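Local coordinates for protein thiamine phosphate pyrophosphorylase (Bacteroides thetaiotaomicron VPI-5482, PDB 3CEU) that probably catalyses the formation of thiamine phosphate in the biosynthesis of thiamine diphosphate and folds as a TIM-barrel-like protein, at residues E14-I19 with L46-E51; W176-A181 with Y187-E192; E136-K141 with K162-G167. All coordinates share one frame; numbering follows the deposited sequence.

Contact 1 (E14-I19 with L46-E51); sequences EEDKII and LTLIPE
D16, in the first turn of helix 15-24, lays its carboxylate obliquely across the side chain of L48, at the end of helix 39-48. Of the two carboxylate oxygens OD2 comes nearer, 3.2 Å from CB of L48 and 3.3 Å from its CD2. The carboxyl carbon follows, with D16 CG 3.4 Å from CD2 of L48, so the acid group is applied to the flank of the leucine. With chi1 at 75°, CG of D16 is set between the backbone N and the carbonyl carbon, which places the carboxylate against L48. One turn further along helix 15-24 the partners are both isoleucines. CG2 of I19 meets CG2 of I49 at 4.0 Å, methyl to methyl, with the two side chains slanting past each other. CG2 of I49 also rests 3.8 Å from the carbonyl O of D16. I49 is the residue where the chain leaves helix 39-48; NE2 of H54 is hydrogen-bonded to the carbonyl oxygens of both L46 and I49. I19 also packs on L45 and on L30 of strand 29-32, and I49 on T20, which puts the isoleucine pair between two neighbouring outer helices of the (beta/alpha)8 barrel. Chemically the contact is split: a buried aliphatic pair on the inside, and on the outside a carboxylate lying on a solvent-exposed leucine. Both halves rest on shape and van der Waals contact, as neither L48 nor I49 offers D16 a polar bond.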
ATOM      1  N   GLU A  14      14.324  -5.457 -13.066  1.00 35.91           N
ATOM      2  CA  GLU A  14      14.139  -4.010 -13.073  1.00 42.79           C
ATOM      3  C   GLU A  14      13.177  -3.530 -11.987  1.00 34.02           C
ATOM      4  O   GLU A  14      13.065  -2.326 -11.741  1.00 32.58           O
ATOM      5  CB  GLU A  14      13.660  -3.537 -14.452  1.00 45.34           C
ATOM      6  CG  GLU A  14      14.796  -3.380 -15.456  1.00 56.98           C
ATOM      7  CD  GLU A  14      14.315  -2.987 -16.838  1.00 62.47           C
ATOM      8  OE1 GLU A  14      13.713  -3.842 -17.528  1.00 61.31           O
ATOM      9  OE2 GLU A  14      14.542  -1.823 -17.231  1.00 65.91           O
ATOM     10  N   GLU A  15      12.501  -4.472 -11.330  1.00 29.95           N
ATOM     11  CA  GLU A  15      11.556  -4.141 -10.263  1.00 26.35           C
ATOM     12  C   GLU A  15      12.233  -3.316  -9.158  1.00 22.25           C
ATOM     13  O   GLU A  15      11.645  -2.361  -8.641  1.00 20.15           O
ATOM     14  CB  GLU A  15      10.967  -5.419  -9.651  1.00 33.17           C
ATOM     15  CG  GLU A  15       9.851  -5.156  -8.644  1.00 35.33           C
ATOM     16  CD  GLU A  15       9.361  -6.412  -7.927  1.00 35.91           C
ATOM     17  OE1 GLU A  15       8.357  -6.307  -7.192  1.00 33.70           O
ATOM     18  OE2 GLU A  15       9.971  -7.493  -8.092  1.00 31.31           O
ATOM     19  N   ASP A  16      13.464  -3.685  -8.808  1.00 16.65           N
ATOM     20  CA  ASP A  16      14.206  -2.975  -7.776  1.00 15.86           C
ATOM     21  C   ASP A  16      14.502  -1.531  -8.195  1.00 16.63           C
ATOM     22  O   ASP A  16      14.469  -0.616  -7.369  1.00 15.92           O
ATOM     23  CB  ASP A  16      15.518  -3.705  -7.452  1.00 24.75           C
ATOM     24  CG  ASP A  16      16.579  -3.528  -8.531  1.00 31.56           C
ATOM     25  OD1 ASP A  16      16.339  -3.925  -9.686  1.00 43.67           O
ATOM     26  OD2 ASP A  16      17.657  -2.991  -8.217  1.00 28.97           O
ATOM     27  N   LYS A  17      14.787  -1.335  -9.479  1.00 18.81           N
ATOM     28  CA  LYS A  17      15.082  -0.003 -10.011  1.00 21.06           C
ATOM     29  C   LYS A  17      13.830   0.851  -9.986  1.00 21.57           C
ATOM     30  O   LYS A  17      13.857   2.021  -9.608  1.00 23.38           O
ATOM     31  CB  LYS A  17      15.563  -0.084 -11.464  1.00 22.72           C
ATOM     32  CG  LYS A  17      17.060  -0.299 -11.662  1.00 21.92           C
ATOM     33  CD  LYS A  17      17.523  -1.671 -11.225  1.00 29.99           C
ATOM     34  CE  LYS A  17      18.936  -1.943 -11.733  1.00 37.35           C
ATOM     35  NZ  LYS A  17      18.974  -2.004 -13.231  1.00 31.66           N
ATOM     36  N   ILE A  18      12.725   0.259 -10.412  1.00 21.49           N
ATOM     37  CA  ILE A  18      11.487   0.996 -10.437  1.00 19.67           C
ATOM     38  C   ILE A  18      11.089   1.376  -9.025  1.00 16.99           C
ATOM     39  O   ILE A  18      10.689   2.512  -8.784  1.00 17.97           O
ATOM     40  CB  ILE A  18      10.355   0.187 -11.102  1.00 14.66           C
ATOM     41  CG1 ILE A  18      10.747  -0.168 -12.539  1.00 11.45           C
ATOM     42  CG2 ILE A  18       9.074   1.014 -11.099  1.00  8.95           C
ATOM     43  CD1 ILE A  18       9.708  -0.970 -13.299  1.00 20.87           C
ATOM     44  N   ILE A  19      11.200   0.435  -8.087  1.00 14.60           N
ATOM     45  CA  ILE A  19      10.830   0.720  -6.706  1.00 11.78           C
ATOM     46  C   ILE A  19      11.676   1.845  -6.131  1.00 14.92           C
ATOM     47  O   ILE A  19      11.165   2.756  -5.479  1.00 19.30           O
ATOM     48  CB  ILE A  19      10.979  -0.526  -5.809  1.00 18.67           C
ATOM     49  CG1 ILE A  19       9.905  -1.557  -6.187  1.00 29.52           C
ATOM     50  CG2 ILE A  19      10.873  -0.122  -4.321  1.00 12.18           C
ATOM     51  CD1 ILE A  19      10.020  -2.919  -5.480  1.00 28.25           C
ATOM     52  N   LEU A  46      15.096  -6.791  -1.644  1.00 16.85           N
ATOM     53  CA  LEU A  46      15.394  -5.874  -0.543  1.00 16.94           C
ATOM     54  C   LEU A  46      16.860  -5.431  -0.521  1.00 14.56           C
ATOM     55  O   LEU A  46      17.159  -4.293  -0.177  1.00 16.02           O
ATOM     56  CB  LEU A  46      15.016  -6.514   0.803  1.00  5.00           C
ATOM     57  CG  LEU A  46      13.546  -6.916   0.952  1.00  3.16           C
ATOM     58  CD1 LEU A  46      13.383  -7.902   2.100  1.00  7.60           C
ATOM     59  CD2 LEU A  46      12.692  -5.679   1.153  1.00  8.75           C
ATOM     60  N   THR A  47      17.768  -6.324  -0.896  1.00 15.90           N
ATOM     61  CA  THR A  47      19.192  -5.991  -0.908  1.00 20.28           C
ATOM     62  C   THR A  47      19.537  -4.927  -1.954  1.00 18.21           C
ATOM     63  O   THR A  47      20.408  -4.097  -1.728  1.00 19.99           O
ATOM     64  CB  THR A  47      20.073  -7.233  -1.190  1.00 23.54           C
ATOM     65  OG1 THR A  47      19.758  -8.271  -0.256  1.00 23.19           O
ATOM     66  CG2 THR A  47      21.542  -6.875  -1.057  1.00 19.03           C
ATOM     67  N   LEU A  48      18.855  -4.965  -3.097  1.00 22.61           N
ATOM     68  CA  LEU A  48      19.086  -4.007  -4.180  1.00 20.90           C
ATOM     69  C   LEU A  48      18.536  -2.630  -3.886  1.00 20.19           C
ATOM     70  O   LEU A  48      19.038  -1.631  -4.405  1.00 20.59           O
ATOM     71  CB  LEU A  48      18.450  -4.500  -5.473  1.00 26.00           C
ATOM     72  CG  LEU A  48      19.292  -5.431  -6.339  1.00 31.99           C
ATOM     73  CD1 LEU A  48      20.017  -6.436  -5.465  1.00 31.34           C
ATOM     74  CD2 LEU A  48      18.379  -6.135  -7.350  1.00 38.80           C
ATOM     75  N   ILE A  49      17.487  -2.569  -3.076  1.00 23.12           N
ATOM     76  CA  ILE A  49      16.914  -1.284  -2.742  1.00 26.68           C
ATOM     77  C   ILE A  49      17.646  -0.673  -1.562  1.00 26.18           C
ATOM     78  O   ILE A  49      17.849  -1.323  -0.539  1.00 19.04           O
ATOM     79  CB  ILE A  49      15.406  -1.398  -2.426  1.00 29.05           C
ATOM     80  CG1 ILE A  49      15.148  -2.627  -1.556  1.00 44.29           C
ATOM     81  CG2 ILE A  49      14.609  -1.482  -3.723  1.00 38.46           C
ATOM     82  CD1 ILE A  49      13.673  -2.946  -1.373  1.00 41.18           C
ATOM     83  N   PRO A  50      18.075   0.590  -1.710  1.00 29.89           N
ATOM     84  CA  PRO A  50      18.799   1.381  -0.711  1.00 29.33           C
ATOM     85  C   PRO A  50      18.270   1.197   0.697  1.00 30.85           C
ATOM     86  O   PRO A  50      17.076   1.366   0.939  1.00 33.55           O
ATOM     87  CB  PRO A  50      18.607   2.808  -1.209  1.00 29.80           C
ATOM     88  CG  PRO A  50      18.682   2.631  -2.676  1.00 26.70           C
ATOM     89  CD  PRO A  50      17.826   1.394  -2.920  1.00 29.51           C
ATOM     90  N   GLU A  51      19.172   0.864   1.617  1.00 31.86           N
ATOM     91  CA  GLU A  51      18.836   0.635   3.023  1.00 27.44           C
ATOM     92  C   GLU A  51      17.899   1.698   3.594  1.00 28.49           C
ATOM     93  O   GLU A  51      16.924   1.375   4.269  1.00 29.25           O
ATOM     94  CB  GLU A  51      20.113   0.611   3.876  1.00 31.25           C
ATOM     95  CG  GLU A  51      21.339  -0.019   3.203  1.00 45.49           C
ATOM     96  CD  GLU A  51      22.629   0.143   4.023  1.00 46.85           C
ATOM     97  OE1 GLU A  51      22.830  -0.614   4.999  1.00 43.63           O
ATOM     98  OE2 GLU A  51      23.440   1.038   3.689  1.00 39.93           O
TER

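Contact 2 (W176-A181 with Y187-E192); sequences WNKFDA and YLAVIE
The rings of F179 and Y187 do not stack on each other: the phenylalanine meets the stem of the tyrosine, CD2 of F179 lying 3.8 Å from CB of Y187, with CE2 close behind. The two side chains pass at a slant. At the edge of the Y187 ring, in its plane, lies CG1 of I191, one helical turn on; the ring itself leads away from F179 to pack on K17 and I18 of helix 15-24. That direction follows from chi1 of 47°, which holds the ring of Y187 between its backbone N and carbonyl carbon. F179 instead has CG anti to its backbone N (chi1 175°), and this swings its ring along Y187. The indole of W176 turns to the barrel instead, packing on I18, T8 and F12 while NE1 bonds to the carbonyl of V6 on the first strand. V190 carries the largest share of the helix side. Its CG2 methyl presses on CB of F179 at 3.4 Å, a tight approach, and also reaches CB of K178 at 3.7 Å. On the more exposed flank CB of A189 sits 3.8 Å from the carbonyl O of K178 and 4.1 Å from CG of K178; beyond CG the lysine chain bends away. A type I beta turn from W176 to F179, closed by F179 N to W176 O at 3.0 Å, presents K178 and F179 to the helix. Y187 is the N-cap residue of that helix, 188-201. Here the chain leaves short helix 173-176, loops round and sets its last long helix against helix 15-24, the end-to-start closure characteristic of a (beta/alpha)8, or TIM, barrel.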
ATOM      1  N   TRP A 176       1.367  -0.376 -11.702  1.00 12.31           N
ATOM      2  CA  TRP A 176       2.234  -1.354 -12.354  1.00 12.62           C
ATOM      3  C   TRP A 176       1.791  -1.762 -13.770  1.00 16.55           C
ATOM      4  O   TRP A 176       2.625  -2.095 -14.615  1.00 13.31           O
ATOM      5  CB  TRP A 176       2.383  -2.597 -11.467  1.00 16.79           C
ATOM      6  CG  TRP A 176       2.963  -2.290 -10.124  1.00 14.26           C
ATOM      7  CD1 TRP A 176       2.293  -2.224  -8.939  1.00 20.48           C
ATOM      8  CD2 TRP A 176       4.323  -1.944  -9.835  1.00 26.32           C
ATOM      9  NE1 TRP A 176       3.151  -1.852  -7.926  1.00 25.93           N
ATOM     10  CE2 TRP A 176       4.404  -1.673  -8.450  1.00 19.71           C
ATOM     11  CE3 TRP A 176       5.484  -1.827 -10.616  1.00 21.25           C
ATOM     12  CZ2 TRP A 176       5.596  -1.298  -7.825  1.00 19.30           C
ATOM     13  CZ3 TRP A 176       6.674  -1.451  -9.992  1.00 19.42           C
ATOM     14  CH2 TRP A 176       6.716  -1.191  -8.614  1.00 15.74           C
ATOM     15  N   ASN A 177       0.488  -1.732 -14.027  1.00  8.65           N
ATOM     16  CA  ASN A 177      -0.030  -2.077 -15.342  1.00 16.29           C
ATOM     17  C   ASN A 177       0.508  -1.116 -16.408  1.00 24.26           C
ATOM     18  O   ASN A 177       0.345  -1.352 -17.614  1.00 28.29           O
ATOM     19  CB  ASN A 177      -1.566  -2.038 -15.328  1.00 11.77           C
ATOM     20  CG  ASN A 177      -2.179  -3.147 -14.456  1.00 15.24           C
ATOM     21  OD1 ASN A 177      -3.361  -3.098 -14.095  1.00 11.54           O
ATOM     22  ND2 ASN A 177      -1.371  -4.155 -14.126  1.00 17.18           N
ATOM     23  N   LYS A 178       1.153  -0.039 -15.962  1.00 21.27           N
ATOM     24  CA  LYS A 178       1.713   0.969 -16.865  1.00 19.35           C
ATOM     25  C   LYS A 178       3.074   0.544 -17.381  1.00 16.53           C
ATOM     26  O   LYS A 178       3.765   1.309 -18.043  1.00 15.45           O
ATOM     27  CB  LYS A 178       1.840   2.319 -16.143  1.00 22.13           C
ATOM     28  CG  LYS A 178       1.251   3.494 -16.912  1.00 24.18           C
ATOM     29  CD  LYS A 178      -0.214   3.256 -17.242  1.00 34.75           C
ATOM     30  CE  LYS A 178      -1.117   3.394 -16.022  1.00 21.79           C
ATOM     31  NZ  LYS A 178      -1.317   4.823 -15.641  1.00 13.11           N
ATOM     32  N   PHE A 179       3.467  -0.682 -17.072  1.00 20.59           N
ATOM     33  CA  PHE A 179       4.753  -1.168 -17.540  1.00 15.94           C
ATOM     34  C   PHE A 179       4.679  -2.625 -17.937  1.00 18.73           C
ATOM     35  O   PHE A 179       4.190  -3.459 -17.177  1.00 25.27           O
ATOM     36  CB  PHE A 179       5.821  -0.988 -16.463  1.00 12.76           C
ATOM     37  CG  PHE A 179       7.155  -1.567 -16.832  1.00 14.24           C
ATOM     38  CD1 PHE A 179       7.587  -2.767 -16.274  1.00  7.82           C
ATOM     39  CD2 PHE A 179       7.987  -0.906 -17.733  1.00 16.31           C
ATOM     40  CE1 PHE A 179       8.832  -3.298 -16.603  1.00 21.23           C
ATOM     41  CE2 PHE A 179       9.234  -1.424 -18.073  1.00 15.30           C
ATOM     42  CZ  PHE A 179       9.663  -2.621 -17.507  1.00 24.02           C
ATOM     43  N   ASP A 180       5.155  -2.928 -19.137  1.00 20.69           N
ATOM     44  CA  ASP A 180       5.164  -4.305 -19.606  1.00 21.06           C
ATOM     45  C   ASP A 180       6.590  -4.661 -19.983  1.00 23.81           C
ATOM     46  O   ASP A 180       7.161  -4.101 -20.924  1.00 22.51           O
ATOM     47  CB  ASP A 180       4.245  -4.487 -20.811  1.00 25.67           C
ATOM     48  CG  ASP A 180       2.822  -4.072 -20.522  1.00 27.18           C
ATOM     49  OD1 ASP A 180       2.296  -4.453 -19.453  1.00 31.30           O
ATOM     50  OD2 ASP A 180       2.229  -3.373 -21.373  1.00 39.49           O
ATOM     51  N   ALA A 181       7.164  -5.600 -19.242  1.00 29.06           N
ATOM     52  CA  ALA A 181       8.540  -6.029 -19.470  1.00 20.66           C
ATOM     53  C   ALA A 181       8.804  -6.498 -20.893  1.00 18.66           C
ATOM     54  O   ALA A 181       7.987  -7.193 -21.492  1.00 19.57           O
ATOM     55  CB  ALA A 181       8.899  -7.136 -18.484  1.00 24.93           C
ATOM     56  N   TYR A 187      10.680   2.545 -17.959  1.00 15.09           N
ATOM     57  CA  TYR A 187       9.564   2.611 -17.032  1.00 16.22           C
ATOM     58  C   TYR A 187       9.168   4.037 -16.655  1.00 13.52           C
ATOM     59  O   TYR A 187       8.675   4.300 -15.554  1.00 17.39           O
ATOM     60  CB  TYR A 187       9.875   1.793 -15.774  1.00 24.49           C
ATOM     61  CG  TYR A 187      11.244   2.021 -15.176  1.00 21.67           C
ATOM     62  CD1 TYR A 187      12.333   1.242 -15.559  1.00 21.06           C
ATOM     63  CD2 TYR A 187      11.444   3.009 -14.215  1.00 31.27           C
ATOM     64  CE1 TYR A 187      13.592   1.437 -14.996  1.00 18.40           C
ATOM     65  CE2 TYR A 187      12.698   3.216 -13.642  1.00 25.95           C
ATOM     66  CZ  TYR A 187      13.768   2.428 -14.035  1.00 27.61           C
ATOM     67  OH  TYR A 187      15.007   2.633 -13.459  1.00 29.22           O
ATOM     68  N   LEU A 188       9.378   4.951 -17.593  1.00 17.47           N
ATOM     69  CA  LEU A 188       9.038   6.356 -17.407  1.00 21.94           C
ATOM     70  C   LEU A 188       7.543   6.519 -17.114  1.00 18.42           C
ATOM     71  O   LEU A 188       7.158   7.228 -16.180  1.00 20.18           O
ATOM     72  CB  LEU A 188       9.416   7.144 -18.670  1.00 19.04           C
ATOM     73  CG  LEU A 188      10.591   8.112 -18.525  1.00 26.79           C
ATOM     74  CD1 LEU A 188      11.105   8.553 -19.894  1.00 23.97           C
ATOM     75  CD2 LEU A 188      10.138   9.312 -17.712  1.00 26.33           C
ATOM     76  N   ALA A 189       6.708   5.861 -17.918  1.00  7.30           N
ATOM     77  CA  ALA A 189       5.256   5.933 -17.748  1.00 11.79           C
ATOM     78  C   ALA A 189       4.832   5.599 -16.319  1.00 12.93           C
ATOM     79  O   ALA A 189       3.879   6.174 -15.793  1.00 24.94           O
ATOM     80  CB  ALA A 189       4.554   4.986 -18.734  1.00  8.02           C
ATOM     81  N   VAL A 190       5.523   4.664 -15.687  1.00 14.34           N
ATOM     82  CA  VAL A 190       5.171   4.318 -14.326  1.00 10.17           C
ATOM     83  C   VAL A 190       5.558   5.453 -13.388  1.00 10.93           C
ATOM     84  O   VAL A 190       4.745   5.891 -12.578  1.00 15.25           O
ATOM     85  CB  VAL A 190       5.850   3.005 -13.893  1.00 14.04           C
ATOM     86  CG1 VAL A 190       5.711   2.807 -12.377  1.00 13.22           C
ATOM     87  CG2 VAL A 190       5.193   1.835 -14.621  1.00 12.60           C
ATOM     88  N   ILE A 191       6.785   5.946 -13.507  1.00 10.24           N
ATOM     89  CA  ILE A 191       7.229   7.030 -12.642  1.00 12.63           C
ATOM     90  C   ILE A 191       6.436   8.309 -12.888  1.00 13.17           C
ATOM     91  O   ILE A 191       6.073   9.006 -11.944  1.00 18.05           O
ATOM     92  CB  ILE A 191       8.728   7.340 -12.835  1.00 17.23           C
ATOM     93  CG1 ILE A 191       9.542   6.041 -12.835  1.00  9.31           C
ATOM     94  CG2 ILE A 191       9.222   8.271 -11.714  1.00  6.70           C
ATOM     95  CD1 ILE A 191       9.315   5.180 -11.604  1.00 14.50           C
ATOM     96  N   GLU A 192       6.158   8.621 -14.147  1.00 17.24           N
ATOM     97  CA  GLU A 192       5.405   9.825 -14.448  1.00 11.40           C
ATOM     98  C   GLU A 192       3.990   9.729 -13.907  1.00 14.29           C
ATOM     99  O   GLU A 192       3.437  10.705 -13.391  1.00  8.97           O
ATOM    100  CB  GLU A 192       5.390  10.090 -15.961  1.00 18.22           C
ATOM    101  CG  GLU A 192       6.784  10.299 -16.538  1.00 11.77           C
ATOM    102  CD  GLU A 192       6.773  10.696 -18.000  1.00 21.91           C
ATOM    103  OE1 GLU A 192       6.566  11.888 -18.299  1.00 37.96           O
ATOM    104  OE2 GLU A 192       6.968   9.813 -18.860  1.00 38.31           O
TER

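Contact 3 (E136-K141 with K162-G167); sequences EAQKAK and KDFGFG
Q138 on helix 131-139 stands opposite F164, their CA atoms 6.1 Å apart, where the chain comes off helix 158-163 in a Schellman motif whose G165 has positive phi (93°). Within that motif G165 N reaches back to the carbonyl O of K162 at 3.2 Å. Both helices belong to the outer layer of the (beta/alpha)8 barrel, and each leads into a strand of the wall, 147-150 and 168-171 respectively. Between the segments the contact depends largely on one side chain. Q138 has CG anti to its backbone N (chi1 179°) and stays extended beyond it, which carries the amide straight out over the peptide groups of D163 and F164. There NE2 of Q138 gives a weak hydrogen bond to the carbonyl O of D163, 3.1 Å long but bent to 121° at the hydrogen. OE1 of Q138 lies 3.2 Å from the carbonyl O of F164, two acceptors side by side, so the modelled placement of the amide, and the weak bond with it, is doubtful. OE1 also comes within 3.9 Å of CD2 on the F164 ring. That ring, buried, also packs on the side chains of L134 and R135 of helix 131-139, while the partly exposed glutamine lies nearer the surface. Helix 131-139 also carries a polar pair of its own near this contact: NZ of K139, on a side chain that starts away from 162-167, forms a salt bridge with OE1 of E136 at 2.9 Å, nearly in line with the C-O bond of that oxygen.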
ATOM      1  N   GLU A 136     -21.440   8.466   5.874  1.00 31.49           N
ATOM      2  CA  GLU A 136     -21.965   8.325   7.230  1.00 33.87           C
ATOM      3  C   GLU A 136     -20.840   7.813   8.128  1.00 29.40           C
ATOM      4  O   GLU A 136     -20.688   8.259   9.261  1.00 30.72           O
ATOM      5  CB  GLU A 136     -23.140   7.343   7.231  1.00 38.96           C
ATOM      6  CG  GLU A 136     -24.261   7.735   6.270  1.00 39.59           C
ATOM      7  CD  GLU A 136     -25.094   8.900   6.771  1.00 43.16           C
ATOM      8  OE1 GLU A 136     -24.512   9.939   7.160  1.00 47.20           O
ATOM      9  OE2 GLU A 136     -26.342   8.781   6.762  1.00 48.10           O
ATOM     10  N   ALA A 137     -20.048   6.883   7.600  1.00 29.53           N
ATOM     11  CA  ALA A 137     -18.926   6.314   8.337  1.00 28.47           C
ATOM     12  C   ALA A 137     -17.801   7.339   8.464  1.00 32.26           C
ATOM     13  O   ALA A 137     -16.906   7.188   9.292  1.00 43.47           O
ATOM     14  CB  ALA A 137     -18.417   5.060   7.633  1.00 31.09           C
ATOM     15  N   GLN A 138     -17.847   8.380   7.640  1.00 32.96           N
ATOM     16  CA  GLN A 138     -16.832   9.422   7.676  1.00 28.47           C
ATOM     17  C   GLN A 138     -17.047  10.351   8.867  1.00 31.45           C
ATOM     18  O   GLN A 138     -16.101  10.705   9.572  1.00 30.74           O
ATOM     19  CB  GLN A 138     -16.867  10.233   6.378  1.00 30.70           C
ATOM     20  CG  GLN A 138     -15.854  11.356   6.338  1.00 21.77           C
ATOM     21  CD  GLN A 138     -15.969  12.190   5.078  1.00 33.42           C
ATOM     22  OE1 GLN A 138     -16.505  11.736   4.065  1.00 37.12           O
ATOM     23  NE2 GLN A 138     -15.449  13.410   5.125  1.00 14.91           N
ATOM     24  N   LYS A 139     -18.301  10.733   9.083  1.00 35.27           N
ATOM     25  CA  LYS A 139     -18.669  11.628  10.178  1.00 40.29           C
ATOM     26  C   LYS A 139     -18.567  10.920  11.530  1.00 40.38           C
ATOM     27  O   LYS A 139     -18.266  11.547  12.553  1.00 34.17           O
ATOM     28  CB  LYS A 139     -20.095  12.149   9.967  1.00 39.61           C
ATOM     29  CG  LYS A 139     -20.266  12.938   8.673  1.00 35.43           C
ATOM     30  CD  LYS A 139     -21.617  13.642   8.600  1.00 40.38           C
ATOM     31  CE  LYS A 139     -22.743  12.673   8.297  1.00 48.14           C
ATOM     32  NZ  LYS A 139     -22.615  12.111   6.921  1.00 52.97           N
ATOM     33  N   ALA A 140     -18.805   9.610  11.527  1.00 34.66           N
ATOM     34  CA  ALA A 140     -18.736   8.817  12.749  1.00 35.64           C
ATOM     35  C   ALA A 140     -17.290   8.641  13.193  1.00 37.53           C
ATOM     36  O   ALA A 140     -17.014   7.985  14.197  1.00 35.57           O
ATOM     37  CB  ALA A 140     -19.388   7.454  12.531  1.00 28.99           C
ATOM     38  N   LYS A 141     -16.371   9.222  12.432  1.00 32.60           N
ATOM     39  CA  LYS A 141     -14.950   9.139  12.747  1.00 33.83           C
ATOM     40  C   LYS A 141     -14.390   7.721  12.584  1.00 28.21           C
ATOM     41  O   LYS A 141     -13.232   7.465  12.918  1.00 28.09           O
ATOM     42  CB  LYS A 141     -14.698   9.632  14.177  1.00 33.91           C
ATOM     43  CG  LYS A 141     -15.191  11.053  14.461  1.00 47.11           C
ATOM     44  CD  LYS A 141     -14.474  12.095  13.604  1.00 38.38           C
ATOM     45  CE  LYS A 141     -15.020  13.493  13.862  1.00 41.75           C
ATOM     46  NZ  LYS A 141     -14.529  14.464  12.851  1.00 40.73           N
ATOM     47  N   LYS A 162      -9.889  11.029  -0.776  1.00 31.03           N
ATOM     48  CA  LYS A 162      -9.409  11.904   0.286  1.00 27.07           C
ATOM     49  C   LYS A 162     -10.571  12.747   0.786  1.00 31.58           C
ATOM     50  O   LYS A 162     -10.536  13.284   1.895  1.00 37.80           O
ATOM     51  CB  LYS A 162      -8.274  12.810  -0.202  1.00 29.84           C
ATOM     52  CG  LYS A 162      -8.706  14.056  -0.945  1.00 30.93           C
ATOM     53  CD  LYS A 162      -7.829  15.248  -0.553  1.00 45.48           C
ATOM     54  CE  LYS A 162      -6.358  15.035  -0.915  1.00 42.48           C
ATOM     55  NZ  LYS A 162      -5.507  16.155  -0.418  1.00 39.35           N
ATOM     56  N   ASP A 163     -11.606  12.858  -0.040  1.00 31.49           N
ATOM     57  CA  ASP A 163     -12.794  13.617   0.331  1.00 34.44           C
ATOM     58  C   ASP A 163     -13.534  12.855   1.416  1.00 33.58           C
ATOM     59  O   ASP A 163     -14.203  13.451   2.260  1.00 37.59           O
ATOM     60  CB  ASP A 163     -13.704  13.796  -0.881  1.00 42.51           C
ATOM     61  CG  ASP A 163     -13.191  14.851  -1.838  1.00 50.03           C
ATOM     62  OD1 ASP A 163     -11.994  15.211  -1.751  1.00 63.52           O
ATOM     63  OD2 ASP A 163     -13.981  15.315  -2.688  1.00 51.93           O
ATOM     64  N   PHE A 164     -13.409  11.531   1.387  1.00 30.71           N
ATOM     65  CA  PHE A 164     -14.062  10.671   2.368  1.00 22.49           C
ATOM     66  C   PHE A 164     -13.352  10.699   3.723  1.00 20.10           C
ATOM     67  O   PHE A 164     -13.838  10.120   4.692  1.00 14.85           O
ATOM     68  CB  PHE A 164     -14.115   9.234   1.848  1.00 27.35           C
ATOM     69  CG  PHE A 164     -15.192   8.991   0.824  1.00 22.55           C
ATOM     70  CD1 PHE A 164     -14.865   8.598  -0.467  1.00 26.87           C
ATOM     71  CD2 PHE A 164     -16.534   9.116   1.162  1.00 22.63           C
ATOM     72  CE1 PHE A 164     -15.856   8.326  -1.409  1.00 26.80           C
ATOM     73  CE2 PHE A 164     -17.538   8.847   0.226  1.00 22.60           C
ATOM     74  CZ  PHE A 164     -17.196   8.450  -1.059  1.00 23.81           C
ATOM     75  N   GLY A 165     -12.197  11.358   3.784  1.00 13.27           N
ATOM     76  CA  GLY A 165     -11.468  11.441   5.036  1.00 12.95           C
ATOM     77  C   GLY A 165     -10.424  10.355   5.242  1.00 13.01           C
ATOM     78  O   GLY A 165      -9.813  10.278   6.311  1.00 10.77           O
ATOM     79  N   PHE A 166     -10.230   9.513   4.227  1.00 15.69           N
ATOM     80  CA  PHE A 166      -9.247   8.433   4.285  1.00 12.37           C
ATOM     81  C   PHE A 166      -7.850   8.973   4.569  1.00 13.49           C
ATOM     82  O   PHE A 166      -7.435   9.987   4.004  1.00 15.83           O
ATOM     83  CB  PHE A 166      -9.230   7.649   2.962  1.00 18.56           C
ATOM     84  CG  PHE A 166     -10.338   6.631   2.837  1.00 18.49           C
ATOM     85  CD1 PHE A 166     -10.373   5.515   3.673  1.00 15.73           C
ATOM     86  CD2 PHE A 166     -11.358   6.798   1.902  1.00 14.41           C
ATOM     87  CE1 PHE A 166     -11.405   4.583   3.584  1.00  3.45           C
ATOM     88  CE2 PHE A 166     -12.394   5.869   1.808  1.00 16.30           C
ATOM     89  CZ  PHE A 166     -12.413   4.756   2.657  1.00 13.83           C
ATOM     90  N   GLY A 167      -7.120   8.296   5.446  1.00 18.37           N
ATOM     91  CA  GLY A 167      -5.769   8.732   5.762  1.00 20.04           C
ATOM     92  C   GLY A 167      -4.780   8.320   4.683  1.00 26.06           C
ATOM     93  O   GLY A 167      -3.579   8.555   4.810  1.00 26.18           O
TER

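Overall arrangement
Each of the three contacts is partly buried and lies in the outer layer of the barrel. Contacts 1 and 2 adjoin: I18, on helix 15-24, packs against W176, Y187 and V190, so this helix is shared, its neighbour 39-48 meeting it in contact 1 and the C-terminal helix 188-201 in contact 2. Contact 3 lies across the chain's centre from contact 1, about 34 Å between centres, and joins two other helices, 131-139 and 158-163. Their chemistry differs accordingly. Contact 2 is mainly aromatic and aliphatic, contact 1 combines an isoleucine pair with a carboxylate against a leucine, and contact 3 alone has a hydrogen bond between its segments, a weak one.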